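Side-chain contacts in FHA domain-containing protein FhaA (Mycobacterium tuberculosis, PDB 3PO8), which regulates cell growth and peptidoglycan synthesis by binding MviN, using its C-terminal FHA domain, the part described here, to recognise phosphorylated partners: residues Thr7-Leu10 with Arg16-Gln19; Ser24-Ile27 with Asp32-Phe35; Arg44-Ile49 with Asn65-Asn70. One frame throughout, in Å; residues are numbered along the deposited sequence.

Interaction 1: residues Thr7-Leu10 with Arg16-Gln19; sequences TLQL and RTYQ
The antiparallel β-hairpin of strands 4-10 and 17-19 forms one margin of the FHA β-sandwich, and T7-L10 pairs with R16-Q19 across it. L8 and Y18 make the hydrogen-bonded pair: L8 N donates to Y18 O at 2.7 Å, and Y18 N returns the bond to L8 O. L10 N reaches R16 O at 2.8 Å with an N-H...O angle of 166°. On the inner face the L8 and Y18 side chains run side by side, and L8 CD1 meets the edge of the tyrosine ring at CD2, 3.9 Å away. Two residues along, the R16 chain bends at chi3 (60°), which brings its guanidinium obliquely against L10, with NH2 3.5 Å from L10 CD1; that NH2 also bonds R36 O. The other face carries T7, Q9, T17 and Q19. There the extended Q9 crosses T17, NE2 lying 3.6 Å from T17 OG1, while both atoms bond to G15 O in the turn and Q9 OE1 takes a bond from R95. Strand 17-19 is an edge strand of its sheet. On its other side strand 4-10 pairs with strand 90-98, where L8 packs on I92 and V94, and F35 of the opposing sheet covers L8, L10 and Y18.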
ATOM      1  N   THR A   7      -6.248  -1.167  -6.840  1.00 12.37           N
ATOM      2  CA  THR A   7      -5.293  -0.117  -7.158  1.00 12.93           C
ATOM      3  C   THR A   7      -4.942   0.708  -5.952  1.00 12.30           C
ATOM      4  O   THR A   7      -5.754   0.934  -5.039  1.00 13.38           O
ATOM      5  CB  THR A   7      -5.776   0.819  -8.273  1.00 13.44           C
ATOM      6  OG1 THR A   7      -7.038   1.389  -7.906  1.00 15.09           O
ATOM      7  CG2 THR A   7      -5.891   0.064  -9.552  1.00 16.14           C
ATOM      8  N   LEU A   8      -3.700   1.159  -5.973  1.00 11.75           N
ATOM      9  CA  LEU A   8      -3.143   2.038  -4.954  1.00 11.25           C
ATOM     10  C   LEU A   8      -2.808   3.324  -5.681  1.00 11.51           C
ATOM     11  O   LEU A   8      -2.053   3.277  -6.661  1.00 14.03           O
ATOM     12  CB  LEU A   8      -1.847   1.451  -4.408  1.00 11.36           C
ATOM     13  CG  LEU A   8      -1.864   0.021  -3.851  1.00 13.18           C
ATOM     14  CD1 LEU A   8      -0.490  -0.364  -3.312  1.00 15.61           C
ATOM     15  CD2 LEU A   8      -2.926  -0.075  -2.796  1.00 16.94           C
ATOM     16  N   GLN A   9      -3.348   4.450  -5.257  1.00 11.09           N
ATOM     17  CA  GLN A   9      -3.049   5.730  -5.909  1.00 11.66           C
ATOM     18  C   GLN A   9      -2.466   6.721  -4.914  1.00 13.29           C
ATOM     19  O   GLN A   9      -3.069   6.980  -3.860  1.00 11.90           O
ATOM     20  CB  GLN A   9      -4.307   6.338  -6.537  1.00 12.16           C
ATOM     21  CG  GLN A   9      -4.049   7.665  -7.207  1.00 13.89           C
ATOM     22  CD  GLN A   9      -5.170   8.095  -8.095  1.00 17.51           C
ATOM     23  OE1 GLN A   9      -6.332   8.042  -7.708  1.00 21.16           O
ATOM     24  NE2 GLN A   9      -4.831   8.555  -9.296  1.00 20.78           N
ATOM     25  N   LEU A  10      -1.279   7.252  -5.217  1.00 15.04           N
ATOM     26  CA  LEU A  10      -0.654   8.256  -4.369  1.00 17.82           C
ATOM     27  C   LEU A  10      -1.470   9.525  -4.435  1.00 19.43           C
ATOM     28  O   LEU A  10      -1.876   9.963  -5.523  1.00 20.35           O
ATOM     29  CB  LEU A  10       0.773   8.544  -4.824  1.00 18.47           C
ATOM     30  CG  LEU A  10       1.899   7.755  -4.203  1.00 21.26           C
ATOM     31  CD1 LEU A  10       3.198   8.097  -4.913  1.00 21.48           C
ATOM     32  CD2 LEU A  10       2.008   8.065  -2.726  1.00 20.79           C
ATOM     33  N   ARG A  16       0.030   9.042  -9.315  1.00 15.98           N
ATOM     34  CA  ARG A  16       0.724   7.794  -9.618  1.00 15.28           C
ATOM     35  C   ARG A  16       0.053   6.586  -8.951  1.00 14.29           C
ATOM     36  O   ARG A  16      -0.268   6.619  -7.765  1.00 13.83           O
ATOM     37  CB  ARG A  16       2.188   7.867  -9.186  1.00 14.75           C
ATOM     38  CG  ARG A  16       3.026   6.750  -9.702  1.00 15.48           C
ATOM     39  CD  ARG A  16       4.513   7.116  -9.731  1.00 16.55           C
ATOM     40  NE  ARG A  16       5.026   7.449  -8.418  1.00 17.21           N
ATOM     41  CZ  ARG A  16       5.714   6.632  -7.629  1.00 14.64           C
ATOM     42  NH1 ARG A  16       5.997   5.390  -8.013  1.00 15.77           N
ATOM     43  NH2 ARG A  16       6.161   7.080  -6.461  1.00 15.14           N
ATOM     44  N   THR A  17      -0.089   5.517  -9.730  1.00 13.13           N
ATOM     45  CA  THR A  17      -0.915   4.373  -9.382  1.00 13.53           C
ATOM     46  C   THR A  17      -0.145   3.070  -9.543  1.00 12.94           C
ATOM     47  O   THR A  17       0.686   2.927 -10.421  1.00 14.19           O
ATOM     48  CB  THR A  17      -2.168   4.363 -10.281  1.00 13.99           C
ATOM     49  OG1 THR A  17      -2.968   5.519  -9.970  1.00 16.65           O
ATOM     50  CG2 THR A  17      -3.008   3.124 -10.096  1.00 16.61           C
ATOM     51  N   TYR A  18      -0.449   2.119  -8.660  1.00 12.22           N
ATOM     52  CA  TYR A  18       0.069   0.778  -8.726  1.00 11.91           C
ATOM     53  C   TYR A  18      -1.076  -0.213  -8.581  1.00 12.31           C
ATOM     54  O   TYR A  18      -1.944  -0.045  -7.699  1.00 12.46           O
ATOM     55  CB  TYR A  18       1.076   0.576  -7.603  1.00 11.87           C
ATOM     56  CG  TYR A  18       1.602  -0.829  -7.530  1.00 12.52           C
ATOM     57  CD1 TYR A  18       2.541  -1.283  -8.436  1.00 15.43           C
ATOM     58  CD2 TYR A  18       1.143  -1.705  -6.574  1.00 12.90           C
ATOM     59  CE1 TYR A  18       3.026  -2.588  -8.366  1.00 16.46           C
ATOM     60  CE2 TYR A  18       1.609  -3.019  -6.499  1.00 12.74           C
ATOM     61  CZ  TYR A  18       2.551  -3.447  -7.391  1.00 13.07           C
ATOM     62  OH  TYR A  18       3.047  -4.738  -7.361  1.00 15.19           O
ATOM     63  N   GLN A  19      -1.093  -1.209  -9.449  1.00 13.21           N
ATOM     64  CA  GLN A  19      -2.085  -2.262  -9.397  1.00 13.32           C
ATOM     65  C   GLN A  19      -1.495  -3.490  -8.724  1.00 13.00           C
ATOM     66  O   GLN A  19      -0.457  -3.973  -9.137  1.00 12.90           O
ATOM     67  CB  GLN A  19      -2.584  -2.602 -10.798  1.00 14.70           C
ATOM     68  CG  GLN A  19      -3.758  -3.550 -10.785  1.00 16.92           C
ATOM     69  CD  GLN A  19      -4.545  -3.541 -12.063  1.00 22.10           C
ATOM     70  OE1 GLN A  19      -4.563  -4.527 -12.780  1.00 28.43           O
ATOM     71  NE2 GLN A  19      -5.200  -2.426 -12.354  1.00 25.31           N
TER

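Interaction 2: residues Ser24-Ile27 with Asp32-Phe35; sequences SNII and DAQF
Q34 fastens the loop that precedes strand 35-36 to the edge of strand 23-28, in the mixed sheet of the FHA β-sandwich. Its CB lies 3.6 Å from I26 O. The chain then folds back at chi2 (75°), carrying the amide alongside the strand so that CD comes within 3.9 Å of I26 N. At the tip, OE1 accepts the I26 N-H at 2.8 Å; the bond is nearly straight and uses a lone pair in the amide plane. OE1 also rests 3.4 Å from I26 CB, where the two side chains cross. The backbone completes the grip on the same residue: I26 O receives F35 N at 3.1 Å and, more weakly, Q34 N. One step on, I27 and F35 form a parallel bridge, their side chains pointing together into the core, where they meet L8 and I92. The F35 ring lies nearly parallel to that of Y18 (planes about 15° apart). Within the bridged pair, I27 CG1 approaches F35 near the plane of its ring and touches F35 CB at 4.0 Å.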
ATOM      1  N   SER A  24       3.003 -11.163  -3.004  1.00 14.68           N
ATOM      2  CA  SER A  24       3.492 -10.093  -2.179  1.00 15.61           C
ATOM      3  C   SER A  24       3.798  -8.840  -3.007  1.00 14.37           C
ATOM      4  O   SER A  24       4.416  -8.919  -4.067  1.00 16.81           O
ATOM      5  CB  SER A  24       4.744 -10.570  -1.462  1.00 17.14           C
ATOM      6  OG  SER A  24       5.447  -9.500  -0.906  1.00 21.94           O
ATOM      7  N   ASN A  25       3.356  -7.692  -2.512  1.00 12.32           N
ATOM      8  CA  ASN A  25       3.595  -6.398  -3.146  1.00 12.11           C
ATOM      9  C   ASN A  25       4.214  -5.466  -2.135  1.00 11.64           C
ATOM     10  O   ASN A  25       3.523  -5.058  -1.197  1.00 11.66           O
ATOM     11  CB  ASN A  25       2.273  -5.772  -3.623  1.00 11.75           C
ATOM     12  CG  ASN A  25       1.546  -6.610  -4.652  1.00 11.54           C
ATOM     13  OD1 ASN A  25       1.634  -6.340  -5.848  1.00 11.54           O
ATOM     14  ND2 ASN A  25       0.823  -7.628  -4.197  1.00 11.55           N
ATOM     15  N   ILE A  26       5.493  -5.153  -2.286  1.00 11.70           N
ATOM     16  CA  ILE A  26       6.204  -4.346  -1.303  1.00 12.00           C
ATOM     17  C   ILE A  26       6.164  -2.878  -1.672  1.00 11.69           C
ATOM     18  O   ILE A  26       6.440  -2.496  -2.798  1.00 11.33           O
ATOM     19  CB  ILE A  26       7.693  -4.793  -1.198  1.00 13.83           C
ATOM     20  CG1 ILE A  26       7.771  -6.283  -0.817  1.00 16.93           C
ATOM     21  CG2 ILE A  26       8.524  -3.867  -0.269  1.00 15.48           C
ATOM     22  CD1 ILE A  26       7.286  -6.630   0.558  1.00 20.61           C
ATOM     23  N   ILE A  27       5.782  -2.051  -0.703  1.00 10.82           N
ATOM     24  CA  ILE A  27       5.850  -0.604  -0.825  1.00 11.23           C
ATOM     25  C   ILE A  27       6.998  -0.120   0.032  1.00 10.96           C
ATOM     26  O   ILE A  27       7.126  -0.511   1.186  1.00 11.09           O
ATOM     27  CB  ILE A  27       4.540   0.059  -0.356  1.00 11.63           C
ATOM     28  CG1 ILE A  27       3.356  -0.414  -1.166  1.00 13.87           C
ATOM     29  CG2 ILE A  27       4.645   1.560  -0.428  1.00 13.56           C
ATOM     30  CD1 ILE A  27       2.078   0.085  -0.589  1.00 20.36           C
ATOM     31  N   ASP A  32      14.086  -2.369  -4.556  1.00 18.92           N
ATOM     32  CA  ASP A  32      13.411  -3.673  -4.624  1.00 19.34           C
ATOM     33  C   ASP A  32      11.880  -3.571  -4.436  1.00 17.94           C
ATOM     34  O   ASP A  32      11.153  -4.556  -4.654  1.00 20.13           O
ATOM     35  CB  ASP A  32      14.059  -4.753  -3.713  1.00 20.97           C
ATOM     36  CG  ASP A  32      14.262  -4.318  -2.271  1.00 23.80           C
ATOM     37  OD1 ASP A  32      14.003  -3.146  -1.928  1.00 27.01           O
ATOM     38  OD2 ASP A  32      14.727  -5.171  -1.461  1.00 28.51           O
ATOM     39  N   ALA A  33      11.384  -2.390  -4.077  1.00 16.16           N
ATOM     40  CA  ALA A  33       9.947  -2.200  -3.878  1.00 13.82           C
ATOM     41  C   ALA A  33       9.200  -2.312  -5.173  1.00 14.09           C
ATOM     42  O   ALA A  33       9.684  -1.854  -6.211  1.00 15.23           O
ATOM     43  CB  ALA A  33       9.654  -0.815  -3.208  1.00 14.09           C
ATOM     44  N   GLN A  34       8.023  -2.923  -5.112  1.00 12.77           N
ATOM     45  CA  GLN A  34       7.106  -2.952  -6.248  1.00 13.32           C
ATOM     46  C   GLN A  34       6.473  -1.602  -6.504  1.00 12.86           C
ATOM     47  O   GLN A  34       6.200  -1.245  -7.647  1.00 14.38           O
ATOM     48  CB  GLN A  34       6.016  -4.008  -6.049  1.00 13.97           C
ATOM     49  CG  GLN A  34       6.428  -5.431  -6.467  1.00 16.62           C
ATOM     50  CD  GLN A  34       7.358  -6.114  -5.523  1.00 19.87           C
ATOM     51  OE1 GLN A  34       7.202  -6.066  -4.299  1.00 19.94           O
ATOM     52  NE2 GLN A  34       8.352  -6.786  -6.087  1.00 21.65           N
ATOM     53  N   PHE A  35       6.191  -0.862  -5.428  1.00 11.61           N
ATOM     54  CA  PHE A  35       5.669   0.503  -5.503  1.00 11.52           C
ATOM     55  C   PHE A  35       6.627   1.332  -4.653  1.00 10.63           C
ATOM     56  O   PHE A  35       6.668   1.223  -3.431  1.00 11.21           O
ATOM     57  CB  PHE A  35       4.232   0.572  -4.978  1.00 11.71           C
ATOM     58  CG  PHE A  35       3.497   1.846  -5.297  1.00 12.54           C
ATOM     59  CD1 PHE A  35       3.773   2.604  -6.427  1.00 14.48           C
ATOM     60  CD2 PHE A  35       2.453   2.246  -4.489  1.00 12.80           C
ATOM     61  CE1 PHE A  35       3.033   3.760  -6.711  1.00 15.61           C
ATOM     62  CE2 PHE A  35       1.706   3.376  -4.778  1.00 15.36           C
ATOM     63  CZ  PHE A  35       2.008   4.131  -5.886  1.00 15.25           C
TER

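Interaction 3: residues Arg44-Ile49 with Asn65-Asn70; sequences RRHLEI and NGTTVN. With PO4 (phosphate ion), chain B.
H46, the histidine of the FHA SxxH motif, points its imidazole edge at the Asn-Gly pair N65-G66, its side chain antiparallel to that of T67. H46 NE2 donates to G66 O at 2.9 Å, with an N-H...O angle of 145°; the oxygen lies almost in the ring plane, but the donor stands well above the plane of the G66 carbonyl. T67 OG1 sits at the same edge, 3.1 Å from H46 NE2. Alongside, L47 CD2 packs against T67 CG2 at 3.7 Å, the two side chains roughly perpendicular. In the second shell, S43 N bonds H46 ND1, so both ring nitrogens are engaged and the ring's rotation is fixed, while D60 OD2 bonds T67 OG1. Farther out, R44 holds a phosphate ion, probably from the crystallisation liquor: its N reaches O3 at 2.8 Å, its NE the same O3, and its NH2 meets O2 at 3.2 Å in a straight bond. S43 and T64 also bind the ion, a position consistent with the phosphothreonine pocket of FHA domains. H46 and L47 form a classic β-bulge opposite I27 of strand 23-28, and L47 and T67 both pack on I85 of strand 84-87, joining the two sheets.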
ATOM      1  N   ARG A  44      12.926   1.455   3.538  1.00 12.82           N
ATOM      2  CA  ARG A  44      13.323   0.841   2.264  1.00 13.71           C
ATOM      3  C   ARG A  44      12.290  -0.226   1.861  1.00 13.54           C
ATOM      4  O   ARG A  44      11.843  -0.280   0.722  1.00 13.65           O
ATOM      5  CB  ARG A  44      14.735   0.268   2.359  1.00 15.43           C
ATOM      6  CG  ARG A  44      15.781   1.343   2.291  1.00 19.14           C
ATOM      7  CD  ARG A  44      17.115   0.808   2.734  1.00 24.04           C
ATOM      8  NE  ARG A  44      17.246   0.871   4.190  1.00 28.79           N
ATOM      9  CZ  ARG A  44      18.184   0.237   4.892  1.00 33.10           C
ATOM     10  NH1 ARG A  44      19.091  -0.526   4.285  1.00 34.89           N
ATOM     11  NH2 ARG A  44      18.220   0.366   6.216  1.00 34.21           N
ATOM     12  N   ARG A  45      11.932  -1.080   2.808  1.00 13.69           N
ATOM     13  CA  ARG A  45      10.812  -2.024   2.644  1.00 13.78           C
ATOM     14  C   ARG A  45       9.863  -1.729   3.793  1.00 11.80           C
ATOM     15  O   ARG A  45      10.129  -2.082   4.939  1.00 13.62           O
ATOM     16  CB  ARG A  45      11.312  -3.461   2.708  1.00 14.47           C
ATOM     17  CG  ARG A  45      12.326  -3.764   1.626  1.00 17.73           C
ATOM     18  CD  ARG A  45      12.836  -5.209   1.728  1.00 24.26           C
ATOM     19  NE  ARG A  45      11.924  -6.115   1.044  1.00 29.36           N
ATOM     20  CZ  ARG A  45      12.040  -7.442   0.997  1.00 33.41           C
ATOM     21  NH1 ARG A  45      13.042  -8.071   1.610  1.00 35.56           N
ATOM     22  NH2 ARG A  45      11.141  -8.147   0.327  1.00 34.85           N
ATOM     23  N   HIS A  46       8.787  -1.007   3.504  1.00 10.90           N
ATOM     24  CA  HIS A  46       7.975  -0.415   4.551  1.00 10.55           C
ATOM     25  C   HIS A  46       6.761  -1.233   4.919  1.00  9.87           C
ATOM     26  O   HIS A  46       6.473  -1.442   6.103  1.00 11.00           O
ATOM     27  CB  HIS A  46       7.559   0.991   4.151  1.00 10.52           C
ATOM     28  CG  HIS A  46       6.971   1.795   5.267  1.00 10.78           C
ATOM     29  ND1 HIS A  46       7.637   2.859   5.829  1.00 11.65           N
ATOM     30  CD2 HIS A  46       5.764   1.738   5.873  1.00 12.60           C
ATOM     31  CE1 HIS A  46       6.878   3.401   6.763  1.00 11.02           C
ATOM     32  NE2 HIS A  46       5.732   2.738   6.814  1.00 10.89           N
ATOM     33  N   LEU A  47       6.005  -1.652   3.910  1.00 10.01           N
ATOM     34  CA  LEU A  47       4.882  -2.512   4.137  1.00 10.25           C
ATOM     35  C   LEU A  47       4.748  -3.443   2.967  1.00  9.67           C
ATOM     36  O   LEU A  47       5.294  -3.187   1.900  1.00 10.66           O
ATOM     37  CB  LEU A  47       3.589  -1.726   4.402  1.00 11.82           C
ATOM     38  CG  LEU A  47       3.082  -0.841   3.272  1.00 11.91           C
ATOM     39  CD1 LEU A  47       2.209  -1.632   2.286  1.00 15.13           C
ATOM     40  CD2 LEU A  47       2.250   0.336   3.794  1.00 11.86           C
ATOM     41  N   GLU A  48       4.035  -4.545   3.191  1.00 10.36           N
ATOM     42  CA  GLU A  48       3.671  -5.457   2.139  1.00 11.90           C
ATOM     43  C   GLU A  48       2.179  -5.543   2.045  1.00 10.40           C
ATOM     44  O   GLU A  48       1.492  -5.448   3.042  1.00 11.29           O
ATOM     45  CB  GLU A  48       4.282  -6.835   2.393  1.00 13.76           C
ATOM     46  CG  GLU A  48       3.608  -7.725   3.365  1.00 17.57           C
ATOM     47  CD  GLU A  48       4.045  -9.207   3.250  1.00 19.96           C
ATOM     48  OE1 GLU A  48       4.507  -9.678   2.163  1.00 23.72           O
ATOM     49  OE2 GLU A  48       3.893  -9.888   4.277  1.00 26.53           O
ATOM     50  N   ILE A  49       1.674  -5.710   0.836  1.00  9.78           N
ATOM     51  CA  ILE A  49       0.275  -6.039   0.629  1.00 10.02           C
ATOM     52  C   ILE A  49       0.256  -7.374  -0.081  1.00  9.38           C
ATOM     53  O   ILE A  49       0.829  -7.516  -1.161  1.00 11.64           O
ATOM     54  CB  ILE A  49      -0.505  -4.998  -0.157  1.00 10.11           C
ATOM     55  CG1 ILE A  49      -0.504  -3.669   0.605  1.00 11.10           C
ATOM     56  CG2 ILE A  49      -1.941  -5.463  -0.343  1.00 12.53           C
ATOM     57  CD1 ILE A  49      -1.001  -2.442  -0.146  1.00 11.89           C
ATOM     58  N   ASN A  65       8.939   4.286  10.985  1.00 15.22           N
ATOM     59  CA  ASN A  65       7.916   5.290  11.348  1.00 14.70           C
ATOM     60  C   ASN A  65       6.487   4.770  11.449  1.00 13.50           C
ATOM     61  O   ASN A  65       5.586   5.510  11.821  1.00 15.15           O
ATOM     62  CB  ASN A  65       7.998   6.486  10.404  1.00 14.84           C
ATOM     63  CG  ASN A  65       9.284   7.267  10.593  1.00 15.99           C
ATOM     64  OD1 ASN A  65       9.737   7.448  11.709  1.00 20.73           O
ATOM     65  ND2 ASN A  65       9.861   7.753   9.510  1.00 17.19           N
ATOM     66  N   GLY A  66       6.298   3.506  11.122  1.00 13.18           N
ATOM     67  CA  GLY A  66       4.975   2.882  11.168  1.00 11.90           C
ATOM     68  C   GLY A  66       4.074   3.168   9.986  1.00 11.46           C
ATOM     69  O   GLY A  66       4.405   3.938   9.099  1.00 11.32           O
ATOM     70  N   THR A  67       2.920   2.527  10.027  1.00 11.89           N
ATOM     71  CA  THR A  67       1.915   2.634   8.986  1.00 11.54           C
ATOM     72  C   THR A  67       0.576   2.848   9.663  1.00 11.83           C
ATOM     73  O   THR A  67       0.301   2.260  10.693  1.00 11.76           O
ATOM     74  CB  THR A  67       1.871   1.348   8.117  1.00 12.07           C
ATOM     75  OG1 THR A  67       3.152   1.129   7.530  1.00 13.58           O
ATOM     76  CG2 THR A  67       0.828   1.440   7.027  1.00 12.84           C
ATOM     77  N   THR A  68      -0.272   3.682   9.078  1.00 10.78           N
ATOM     78  CA  THR A  68      -1.667   3.765   9.507  1.00 11.01           C
ATOM     79  C   THR A  68      -2.608   3.518   8.352  1.00 10.02           C
ATOM     80  O   THR A  68      -2.277   3.738   7.193  1.00 10.13           O
ATOM     81  CB  THR A  68      -2.063   5.107  10.149  1.00 11.59           C
ATOM     82  OG1 THR A  68      -1.999   6.152   9.182  1.00 12.90           O
ATOM     83  CG2 THR A  68      -1.137   5.462  11.272  1.00 11.79           C
ATOM     84  N   VAL A  69      -3.774   3.003   8.688  1.00 10.08           N
ATOM     85  CA  VAL A  69      -4.867   2.894   7.724  1.00 10.11           C
ATOM     86  C   VAL A  69      -6.070   3.585   8.339  1.00 10.41           C
ATOM     87  O   VAL A  69      -6.441   3.294   9.476  1.00 11.00           O
ATOM     88  CB  VAL A  69      -5.208   1.441   7.328  1.00 10.08           C
ATOM     89  CG1 VAL A  69      -6.333   1.414   6.250  1.00 10.88           C
ATOM     90  CG2 VAL A  69      -3.980   0.718   6.832  1.00 10.54           C
ATOM     91  N   ASN A  70      -6.629   4.538   7.589  1.00 10.85           N
ATOM     92  CA  ASN A  70      -7.744   5.353   8.072  1.00 12.15           C
ATOM     93  C   ASN A  70      -7.388   5.963   9.414  1.00 12.24           C
ATOM     94  O   ASN A  70      -8.209   5.988  10.341  1.00 12.76           O
ATOM     95  CB  ASN A  70      -9.030   4.540   8.123  1.00 11.96           C
ATOM     96  CG  ASN A  70      -9.420   3.994   6.758  1.00 11.32           C
ATOM     97  OD1 ASN A  70      -9.016   4.526   5.716  1.00 12.07           O
ATOM     98  ND2 ASN A  70     -10.217   2.945   6.754  1.00 14.39           N
TER
HETATM   99  P   PO4 B 101      14.644   1.808   7.202  1.00 28.05           P
HETATM  100  O1  PO4 B 101      14.411   0.404   7.715  1.00 30.60           O
HETATM  101  O2  PO4 B 101      16.029   2.216   7.688  1.00 28.89           O
HETATM  102  O3  PO4 B 101      14.637   1.729   5.698  1.00 29.64           O
HETATM  103  O4  PO4 B 101      13.637   2.765   7.779  1.00 28.38           O

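How the interactions relate
The three contacts run across the β-sandwich from the outer hairpin to the phosphate site. Interactions 1 and 2, with centres about 12 Å apart, meet where Y18 OH lies 2.6 Å from N25 OD1, a probable hydrogen bond, and where Y18 CB packs on F35 CD1 at 3.6 Å. Segments 24-27 and 44-49 share the mixed sheet, paired through I27 N to L47 O, 2.9 Å, and N25 O to I49 N, 2.8 Å. Interactions 1 and 3, about 15 Å apart between centres, touch through the core, L8 CD1 to I49 CD1 at 3.8 Å. R44 of interaction 3 holds the phosphate, with S43 and T64 just before the two segments.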